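Long-range contacts in AlkZ (Streptomyces sahachiroi, PDB 5UUJ), which belongs to the AlkZ-like DNA glycosylase family of the helix-turn-helix clan and is built mainly of helices: residues Glu122-Val127 with Leu145-Phe151; Val127-Leu131 with Gly173-His177; Met248-Thr253 with Val264-Ala269; Gly35-Gly39 with Ala214-Tyr219. All coordinates share one frame; numbering follows the deposited sequence.

Contact 1: Glu122-Val127 with Leu145-Phe151; sequences ELTEEV and LVADKRF
Glu126 and Arg150 form a salt bridge, with Arg150 NH2 3.0 Å from Glu126 OE2. Its hydrogen bond is weak, bent to 143° at the hydrogen. The carboxylate meets the edge of the guanidinium and stands steeply against it, the two planes 79° apart. Glu126 gets there with CG anti to the backbone N (chi1 -154°) and a bend at chi2. CB and CG of the same side chain touch Phe151 CE2.

The Phe151 ring packs against helix 117-130, between Leu123 and its own neighbour Arg150. Leu123 CD2 lies over one face, 3.8 Å from the ring centroid, as a CH-pi contact. Arg150 CB sits over the centre of the opposite face. Glu122 CB comes to the ring edge, 3.8 Å from Phe151 CZ. Leu145 CD2 completes the apolar layer, 4.1 Å from Leu123 CD2 and 4.0 Å from Val127 CG2.

Asp148 positions Arg150 from within its own segment. It is gripped side-on, OD1 by NE and OD2 by NH2, the latter pair 2.6 Å apart. The shared NH2 probably offsets the repulsion between Glu126 OE1 and Asp148 OD2. One water joins Arg150 O to Glu122 OE1, the latter bond weak. Another joins Arg150 NH1 to Glu125 OE1.

Leu123 and Val127 also pack on helix 162-172. Asp148 OD1 accepts the backbone N of Arg150 at 2.9 Å, which makes an Asx turn. The contact thus joins helix 117-130 to the region at and after the end of helix 138-146, through an Asx turn whose Asp148 and Arg150 form a salt-bridge network with Glu126.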
# COMPACT_ATOMS: atom_id res chain seq x y z
N GLU A 122 8.60 -13.45 -23.06
CA GLU A 122 7.83 -14.56 -23.61
C GLU A 122 6.69 -14.94 -22.68
O GLU A 122 5.56 -15.16 -23.12
CB GLU A 122 8.73 -15.77 -23.86
CG GLU A 122 9.76 -15.56 -24.96
CD GLU A 122 10.77 -16.69 -25.03
OE1 GLU A 122 10.65 -17.65 -24.24
OE2 GLU A 122 11.69 -16.62 -25.87
N LEU A 123 6.99 -15.00 -21.38
CA LEU A 123 5.98 -15.33 -20.38
C LEU A 123 4.89 -14.28 -20.32
O LEU A 123 3.72 -14.61 -20.15
CB LEU A 123 6.63 -15.47 -19.01
CG LEU A 123 7.47 -16.73 -18.82
CD1 LEU A 123 8.35 -16.56 -17.60
CD2 LEU A 123 6.59 -17.96 -18.69
N THR A 124 5.28 -13.01 -20.44
CA THR A 124 4.33 -11.91 -20.43
C THR A 124 3.29 -12.11 -21.52
O THR A 124 2.08 -12.04 -21.27
CB THR A 124 5.03 -10.55 -20.62
OG1 THR A 124 5.93 -10.31 -19.53
CG2 THR A 124 4.03 -9.41 -20.69
N GLU A 125 3.77 -12.38 -22.73
CA GLU A 125 2.91 -12.59 -23.89
C GLU A 125 2.00 -13.79 -23.72
O GLU A 125 0.80 -13.72 -23.96
CB GLU A 125 3.77 -12.77 -25.15
CG GLU A 125 4.63 -11.57 -25.50
CD GLU A 125 5.74 -11.89 -26.49
OE1 GLU A 125 5.85 -13.05 -26.93
OE2 GLU A 125 6.51 -10.96 -26.83
N GLU A 126 2.58 -14.91 -23.28
CA GLU A 126 1.85 -16.16 -23.24
C GLU A 126 0.83 -16.18 -22.10
O GLU A 126 -0.28 -16.69 -22.26
CB GLU A 126 2.82 -17.34 -23.11
CG GLU A 126 2.27 -18.64 -23.65
CD GLU A 126 2.01 -18.59 -25.15
OE1 GLU A 126 1.25 -19.44 -25.64
OE2 GLU A 126 2.57 -17.70 -25.83
N VAL A 127 1.20 -15.62 -20.95
CA VAL A 127 0.29 -15.56 -19.81
C VAL A 127 -0.91 -14.69 -20.16
O VAL A 127 -2.05 -15.03 -19.82
CB VAL A 127 1.01 -15.02 -18.55
CG1 VAL A 127 0.00 -14.57 -17.48
CG2 VAL A 127 1.94 -16.08 -17.99
N LEU A 145 1.55 -23.38 -19.16
CA LEU A 145 2.80 -22.81 -19.65
C LEU A 145 3.81 -23.88 -20.07
O LEU A 145 4.39 -23.80 -21.15
CB LEU A 145 3.43 -21.91 -18.58
CG LEU A 145 2.72 -20.57 -18.34
CD1 LEU A 145 3.19 -19.93 -17.04
CD2 LEU A 145 2.94 -19.64 -19.52
N VAL A 146 4.02 -24.88 -19.22
CA VAL A 146 5.05 -25.89 -19.48
C VAL A 146 4.66 -26.82 -20.62
O VAL A 146 5.48 -27.58 -21.12
CB VAL A 146 5.36 -26.72 -18.21
CG1 VAL A 146 5.93 -25.82 -17.11
CG2 VAL A 146 4.12 -27.49 -17.74
N ALA A 147 3.39 -26.78 -21.01
CA ALA A 147 2.96 -27.49 -22.22
C ALA A 147 3.67 -26.88 -23.42
O ALA A 147 3.88 -27.54 -24.44
CB ALA A 147 1.45 -27.42 -22.38
N ASP A 148 4.04 -25.60 -23.30
CA ASP A 148 4.76 -24.90 -24.35
C ASP A 148 6.21 -25.35 -24.37
O ASP A 148 6.77 -25.74 -23.35
CB ASP A 148 4.67 -23.38 -24.15
CG ASP A 148 5.11 -22.59 -25.38
OD1 ASP A 148 6.17 -22.91 -25.96
OD2 ASP A 148 4.39 -21.64 -25.76
N LYS A 149 6.82 -25.26 -25.54
CA LYS A 149 8.17 -25.77 -25.77
C LYS A 149 9.20 -24.80 -25.20
O LYS A 149 10.28 -25.21 -24.78
CB LYS A 149 8.40 -25.99 -27.26
CG LYS A 149 7.11 -26.24 -28.05
CD LYS A 149 7.37 -26.98 -29.35
CE LYS A 149 6.05 -27.35 -30.03
NZ LYS A 149 6.13 -28.65 -30.75
N ARG A 150 8.85 -23.52 -25.18
CA ARG A 150 9.73 -22.48 -24.66
C ARG A 150 9.87 -22.53 -23.14
O ARG A 150 10.77 -21.91 -22.58
CB ARG A 150 9.22 -21.10 -25.07
CG ARG A 150 9.28 -20.82 -26.56
CD ARG A 150 8.43 -19.61 -26.92
NE ARG A 150 7.01 -19.93 -26.92
CZ ARG A 150 6.03 -19.03 -26.98
NH1 ARG A 150 6.32 -17.73 -27.03
NH2 ARG A 150 4.77 -19.42 -26.98
N PHE A 151 8.98 -23.27 -22.48
CA PHE A 151 8.87 -23.23 -21.02
C PHE A 151 8.96 -24.60 -20.37
O PHE A 151 9.03 -24.70 -19.14
CB PHE A 151 7.53 -22.58 -20.62
CG PHE A 151 7.29 -21.24 -21.26
CD1 PHE A 151 8.26 -20.26 -21.21
CD2 PHE A 151 6.09 -20.97 -21.89
CE1 PHE A 151 8.03 -19.02 -21.80
CE2 PHE A 151 5.86 -19.75 -22.48
CZ PHE A 151 6.83 -18.77 -22.43
O HOH W 1 12.79 -20.08 -23.45
O HOH W 2 4.78 -15.31 -27.76

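Contact 2: Val127-Leu131 with Gly173-His177; sequences VAGIL and GVLCH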
# COMPACT_ATOMS: atom_id res chain seq x y z
N VAL A 127 1.20 -15.62 -20.95
CA VAL A 127 0.29 -15.56 -19.81
C VAL A 127 -0.91 -14.69 -20.16
O VAL A 127 -2.05 -15.03 -19.82
CB VAL A 127 1.01 -15.02 -18.55
CG1 VAL A 127 0.00 -14.57 -17.48
CG2 VAL A 127 1.94 -16.08 -17.99
N ALA A 128 -0.67 -13.59 -20.87
CA ALA A 128 -1.74 -12.69 -21.27
C ALA A 128 -2.77 -13.42 -22.12
O ALA A 128 -3.98 -13.20 -21.98
CB ALA A 128 -1.18 -11.50 -22.02
N GLY A 129 -2.30 -14.30 -23.00
CA GLY A 129 -3.18 -15.06 -23.87
C GLY A 129 -3.94 -16.15 -23.14
O GLY A 129 -5.13 -16.36 -23.38
N ILE A 130 -3.25 -16.83 -22.24
CA ILE A 130 -3.85 -17.92 -21.48
C ILE A 130 -4.95 -17.41 -20.55
O ILE A 130 -5.99 -18.05 -20.40
CB ILE A 130 -2.77 -18.67 -20.66
CG1 ILE A 130 -1.83 -19.43 -21.61
CG2 ILE A 130 -3.40 -19.66 -19.68
CD1 ILE A 130 -0.52 -19.83 -20.98
N LEU A 131 -4.72 -16.25 -19.93
CA LEU A 131 -5.63 -15.75 -18.90
C LEU A 131 -6.73 -14.83 -19.44
O LEU A 131 -7.58 -14.37 -18.67
CB LEU A 131 -4.83 -15.00 -17.83
CG LEU A 131 -3.84 -15.82 -17.00
CD1 LEU A 131 -3.22 -14.95 -15.93
CD2 LEU A 131 -4.51 -17.05 -16.38
N GLY A 173 0.78 -5.67 -16.28
CA GLY A 173 -0.67 -5.68 -16.35
C GLY A 173 -1.28 -6.86 -17.07
O GLY A 173 -2.40 -6.76 -17.59
N VAL A 174 -0.58 -7.99 -17.12
CA VAL A 174 -1.09 -9.18 -17.79
C VAL A 174 -1.61 -10.22 -16.80
O VAL A 174 -2.10 -11.27 -17.21
CB VAL A 174 -0.02 -9.84 -18.69
CG1 VAL A 174 0.44 -8.88 -19.77
CG2 VAL A 174 1.17 -10.34 -17.88
N LEU A 175 -1.52 -9.94 -15.51
CA LEU A 175 -2.13 -10.82 -14.52
C LEU A 175 -2.49 -10.09 -13.23
O LEU A 175 -1.88 -9.09 -12.86
CB LEU A 175 -1.21 -12.01 -14.20
CG LEU A 175 0.08 -11.90 -13.37
CD1 LEU A 175 -0.16 -11.76 -11.88
CD2 LEU A 175 0.92 -13.15 -13.61
N CYS A 176 -3.52 -10.61 -12.58
CA CYS A 176 -3.96 -10.13 -11.28
C CYS A 176 -4.76 -11.27 -10.65
O CYS A 176 -4.97 -12.29 -11.29
CB CYS A 176 -4.81 -8.87 -11.40
SG CYS A 176 -6.34 -9.10 -12.36
N HIS A 177 -5.20 -11.09 -9.41
CA HIS A 177 -6.04 -12.10 -8.78
C HIS A 177 -7.40 -12.18 -9.45
O HIS A 177 -7.99 -11.16 -9.80
CB HIS A 177 -6.24 -11.80 -7.29
CG HIS A 177 -5.09 -12.19 -6.42
ND1 HIS A 177 -5.25 -12.68 -5.15
CD2 HIS A 177 -3.75 -12.17 -6.65
CE1 HIS A 177 -4.07 -12.94 -4.62
NE2 HIS A 177 -3.14 -12.64 -5.51
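Val174 and Ala128 meet through methyl groups. Ala128 CB lies 3.8 Å from Val174 CG1, and the CA atoms of the two residues are 5.0 Å apart. The small alanine side chain is consistent with so close an approach. Val127 adds a looser contact, its CG1 4.4 Å from Val174 CG2.

Leu175 supplies the second apolar patch. Its CB is 4.0 Å from Leu131 CD1, and its CD2 is 4.2 Å from Val127 CG1. The leucine pair cross at an oblique angle.

Backbone takes part by packing alone. Val174 O faces two methyl groups, Val127 CG1 at 3.9 Å and Leu131 CD1 at 4.1 Å. The turn that carries Val174 starts at Gly173, which ends helix 162-172 in a Schellman motif with positive phi.

Leu169 of that helix touches Val127, Val174 and Leu175, so it adds to the same apolar cluster. Farther along, Cys176 is hydrogen-bonded through its backbone to Thr188 in a small antiparallel sheet. Leu131 is hydrogen-bonded through its backbone to Leu189, just after strand 186-188.

The chemistry is that of aliphatic packing between the last turn of helix 117-130 and the link from helix 162-172 to strand 176-177. With no polar bonds between the segments, the contact probably rests on shape and burial.

Contact 3: Met248-Thr253 with Val264-Ala269; sequences MGDELT and VLTEHA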
# COMPACT_ATOMS: atom_id res chain seq x y z
N MSE A 248 6.74 19.04 -13.15
CA MSE A 248 5.46 19.41 -12.57
C MSE A 248 5.44 20.91 -12.26
O MSE A 248 4.38 21.53 -12.27
CB MSE A 248 5.17 18.59 -11.31
CG MSE A 248 4.91 17.12 -11.61
SE MSE A 248 4.58 16.06 -10.01
CE MSE A 248 2.79 16.70 -9.58
N GLY A 249 6.61 21.49 -12.01
CA GLY A 249 6.73 22.92 -11.80
C GLY A 249 5.96 23.43 -10.60
O GLY A 249 6.03 22.85 -9.52
N ASP A 250 5.19 24.50 -10.79
CA ASP A 250 4.49 25.14 -9.69
C ASP A 250 3.22 24.38 -9.28
O ASP A 250 2.42 24.88 -8.49
CB ASP A 250 4.14 26.60 -10.04
CG ASP A 250 3.41 26.73 -11.36
OD1 ASP A 250 2.74 25.77 -11.78
OD2 ASP A 250 3.50 27.82 -11.98
N GLU A 251 3.04 23.18 -9.82
CA GLU A 251 2.04 22.25 -9.29
C GLU A 251 2.47 21.77 -7.91
O GLU A 251 1.66 21.28 -7.13
CB GLU A 251 1.84 21.06 -10.22
CG GLU A 251 0.55 21.08 -11.02
CD GLU A 251 0.62 20.21 -12.26
OE1 GLU A 251 1.27 19.15 -12.20
OE2 GLU A 251 0.04 20.59 -13.30
N LEU A 252 3.77 21.92 -7.63
CA LEU A 252 4.32 21.58 -6.32
C LEU A 252 4.74 22.85 -5.58
O LEU A 252 5.09 23.85 -6.20
CB LEU A 252 5.54 20.66 -6.46
CG LEU A 252 5.35 19.34 -7.20
CD1 LEU A 252 6.67 18.57 -7.23
CD2 LEU A 252 4.26 18.50 -6.56
N THR A 253 4.70 22.78 -4.25
CA THR A 253 5.18 23.86 -3.40
C THR A 253 6.19 23.28 -2.42
O THR A 253 5.98 22.19 -1.88
CB THR A 253 4.02 24.53 -2.62
OG1 THR A 253 3.18 25.25 -3.54
CG2 THR A 253 4.54 25.50 -1.57
N VAL A 264 4.87 19.65 -1.29
CA VAL A 264 3.43 19.43 -1.15
C VAL A 264 2.76 19.93 -2.43
O VAL A 264 3.30 20.80 -3.11
CB VAL A 264 2.85 20.16 0.09
CG1 VAL A 264 2.78 21.67 -0.13
CG2 VAL A 264 1.47 19.61 0.42
N LEU A 265 1.60 19.38 -2.77
CA LEU A 265 0.83 19.90 -3.89
C LEU A 265 0.40 21.33 -3.58
O LEU A 265 -0.07 21.62 -2.48
CB LEU A 265 -0.39 19.04 -4.19
CG LEU A 265 -0.12 17.62 -4.71
CD1 LEU A 265 -1.42 16.83 -4.77
CD2 LEU A 265 0.55 17.66 -6.07
N THR A 266 0.58 22.22 -4.55
CA THR A 266 0.25 23.63 -4.36
C THR A 266 -1.24 23.80 -4.03
O THR A 266 -1.61 24.69 -3.28
CB THR A 266 0.59 24.45 -5.62
OG1 THR A 266 1.99 24.30 -5.91
CG2 THR A 266 0.27 25.93 -5.42
N GLU A 267 -2.07 22.92 -4.58
CA GLU A 267 -3.51 22.98 -4.33
C GLU A 267 -3.86 22.66 -2.87
O GLU A 267 -4.99 22.88 -2.44
CB GLU A 267 -4.26 22.03 -5.27
CG GLU A 267 -3.87 20.56 -5.11
CD GLU A 267 -4.75 19.63 -5.94
OE1 GLU A 267 -4.20 18.76 -6.65
OE2 GLU A 267 -6.00 19.77 -5.88
N HIS A 268 -2.89 22.15 -2.12
CA HIS A 268 -3.09 21.79 -0.71
C HIS A 268 -2.29 22.68 0.25
O HIS A 268 -2.36 22.50 1.46
CB HIS A 268 -2.71 20.33 -0.48
CG HIS A 268 -3.60 19.35 -1.19
ND1 HIS A 268 -3.14 18.14 -1.65
CD2 HIS A 268 -4.91 19.41 -1.52
CE1 HIS A 268 -4.14 17.49 -2.24
NE2 HIS A 268 -5.22 18.24 -2.17
N ALA A 269 -1.54 23.63 -0.30
CA ALA A 269 -0.64 24.45 0.50
C ALA A 269 -1.39 25.28 1.55
O ALA A 269 -1.06 25.24 2.73
CB ALA A 269 0.18 25.36 -0.40
O HOH W 3 -1.13 21.11 -7.17
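A beta hairpin of strands 252-257 and 260-265 has its open end here, where the two strands meet the turns that flank them. Thr253 and Val264 form an antiparallel hydrogen-bonded pair. Thr253 N gives to Val264 O at 2.7 Å, and Val264 N gives to Thr253 O at 2.8 Å. The side chains of this pair share one face of the sheet, where Thr253 CB touches Val264 CG1.

Leu252 and Leu265 are the neighbouring non-hydrogen-bonded pair. Their side chains diverge at the start, yet the ends return to touch, CD2 of Leu252 at 3.8 Å from CD2 of Leu265. Met248, modelled as selenomethionine, adds its CE beside the same Leu265 methyl. Helix 204-219 packs against these side chains. Strand 6-7 runs parallel to strand 252-257 on its other edge and makes the sheet mixed.

Past the last pair, Thr266 continues the bonding. Its N gives an almost straight bond (178°) to Glu251 O at 3.0 Å. Thr266 OG1 donates to Asp250 O at 2.7 Å and accepts from Thr253 OG1 at 2.8 Å. The hydroxyl is thus fixed by two bonds. Thr266 OG1 lies beside its own backbone N (chi1 -58°), which turns it to the 248-253 segment. A water donates to Glu251 O and accepts from Glu267 N.

Contact 4: Gly35-Gly39 with Ala214-Tyr219; sequences GRLCG and AYLGAY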
# COMPACT_ATOMS: atom_id res chain seq x y z
N GLY A 35 -8.40 4.00 -3.07
CA GLY A 35 -8.01 5.00 -4.04
C GLY A 35 -7.22 6.13 -3.41
O GLY A 35 -6.16 6.51 -3.90
N ARG A 36 -7.75 6.66 -2.31
CA ARG A 36 -7.13 7.77 -1.60
C ARG A 36 -5.74 7.40 -1.06
O ARG A 36 -4.81 8.19 -1.12
CB ARG A 36 -8.04 8.23 -0.46
CG ARG A 36 -7.47 9.32 0.44
CD ARG A 36 -7.09 10.59 -0.32
NE ARG A 36 -8.22 11.24 -0.97
CZ ARG A 36 -9.06 12.08 -0.38
NH1 ARG A 36 -8.92 12.40 0.90
NH2 ARG A 36 -10.06 12.62 -1.07
N LEU A 37 -5.62 6.18 -0.53
CA LEU A 37 -4.38 5.78 0.13
C LEU A 37 -3.30 5.29 -0.84
O LEU A 37 -2.23 4.86 -0.40
CB LEU A 37 -4.66 4.68 1.16
CG LEU A 37 -5.53 5.07 2.36
CD1 LEU A 37 -5.67 3.89 3.30
CD2 LEU A 37 -4.98 6.27 3.09
N CYS A 38 -3.57 5.37 -2.14
CA CYS A 38 -2.64 4.87 -3.16
C CYS A 38 -2.38 3.38 -2.97
O CYS A 38 -1.24 2.92 -3.04
CB CYS A 38 -1.32 5.64 -3.13
SG CYS A 38 -1.50 7.43 -3.17
N GLY A 39 -3.45 2.64 -2.72
CA GLY A 39 -3.37 1.21 -2.47
C GLY A 39 -3.33 0.88 -0.99
O GLY A 39 -3.05 1.73 -0.16
N ALA A 214 -1.07 11.59 -6.45
CA ALA A 214 -1.81 10.71 -5.55
C ALA A 214 -1.05 10.50 -4.25
O ALA A 214 -1.64 10.52 -3.17
CB ALA A 214 -2.09 9.38 -6.23
N TYR A 215 0.26 10.29 -4.35
CA TYR A 215 1.08 10.06 -3.17
C TYR A 215 1.09 11.27 -2.24
O TYR A 215 0.82 11.14 -1.04
CB TYR A 215 2.51 9.70 -3.57
CG TYR A 215 3.40 9.49 -2.37
CD1 TYR A 215 3.40 8.28 -1.69
CD2 TYR A 215 4.23 10.50 -1.91
CE1 TYR A 215 4.20 8.09 -0.58
CE2 TYR A 215 5.04 10.32 -0.81
CZ TYR A 215 5.02 9.11 -0.14
OH TYR A 215 5.82 8.93 0.96
N LEU A 216 1.40 12.44 -2.78
CA LEU A 216 1.49 13.66 -1.98
C LEU A 216 0.13 14.05 -1.41
O LEU A 216 0.05 14.73 -0.39
CB LEU A 216 2.04 14.81 -2.82
CG LEU A 216 3.50 14.69 -3.29
CD1 LEU A 216 3.87 15.90 -4.11
CD2 LEU A 216 4.45 14.52 -2.11
N GLY A 217 -0.94 13.61 -2.07
CA GLY A 217 -2.29 13.92 -1.63
C GLY A 217 -2.70 13.19 -0.36
O GLY A 217 -3.71 13.54 0.25
N ALA A 218 -1.92 12.19 0.03
CA ALA A 218 -2.21 11.41 1.23
C ALA A 218 -1.07 11.48 2.24
O ALA A 218 -1.30 11.47 3.45
CB ALA A 218 -2.50 9.97 0.86
N TYR A 219 0.17 11.54 1.74
CA TYR A 219 1.35 11.43 2.59
C TYR A 219 2.31 12.61 2.47
O TYR A 219 3.44 12.55 2.95
CB TYR A 219 2.10 10.13 2.27
CG TYR A 219 1.19 8.93 2.15
CD1 TYR A 219 0.52 8.43 3.26
CD2 TYR A 219 1.00 8.30 0.93
CE1 TYR A 219 -0.31 7.33 3.16
CE2 TYR A 219 0.17 7.20 0.82
CZ TYR A 219 -0.48 6.72 1.93
OH TYR A 219 -1.31 5.63 1.81
O HOH W 4 -4.24 10.20 -2.80
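Tyr219 and Leu37 are joined by the one direct hydrogen bond between the segments. Tyr219 OH donates to Leu37 O at a short 2.5 Å. The oxygen approaches at the edge of the ring, in its plane. The hydroxyl lies 23° from the carbonyl plane, with a C=O...O angle of 122°. With CG anti to its carbonyl carbon (chi1 -46°), the tyrosine swings its ring back over Ala218, whose CB lies under the centre of one face.

A second polar link is made by water. It donates to both Arg36 O, at 2.7 Å, and Ala214 O, at 2.6 Å, and so ties the two backbones.

The sulfur makes a further set of contacts. Cys38 SG comes close to Ala214 O, at 3.1 Å, and packs on Ala214 CB at 3.7 Å. It also approaches Tyr219 CE2, obliquely to the ring.

The remaining contacts are close packing. Ala218 CB rests 3.5 Å from Arg36 O. Leu37 CB lies 3.5 Å from Tyr219 OH, and the two side chains cross at about a right angle.

Other parts of the chain close round the contact. Arg36 NH1 bonds to Arg19 O, Tyr94 packs on Cys38 and Ala214, and Gln289 touches Leu37 and Tyr219. Cys38 has positive phi and ends helix 30-36 in a Schellman motif. The contact is a buried packing of this helix C-terminal turn against the C-terminal part of helix 204-219.

In the fold
Contacts 1 and 2 lie close together, with centres about 12 Å apart. They share Val127 and use successive turns of helix 117-130. Thr124 CG2 of contact 1 packs on Val174 CG1 of contact 2 at 3.7 Å. Contacts 3 and 4 form a second pair, centres about 15 Å apart. There Leu216 CD1 meets Leu252 CD2 at 3.6 Å, which sets the hairpin on helix 204-219. The two pairs are separate: the nearest atoms of contacts 2 and 4 are about 14 Å apart. Along the chain, contacts 1 and 2 are nested inside the loop closed by contact 4. Contact 4 lies nearest the chain centre, about 9 Å from it.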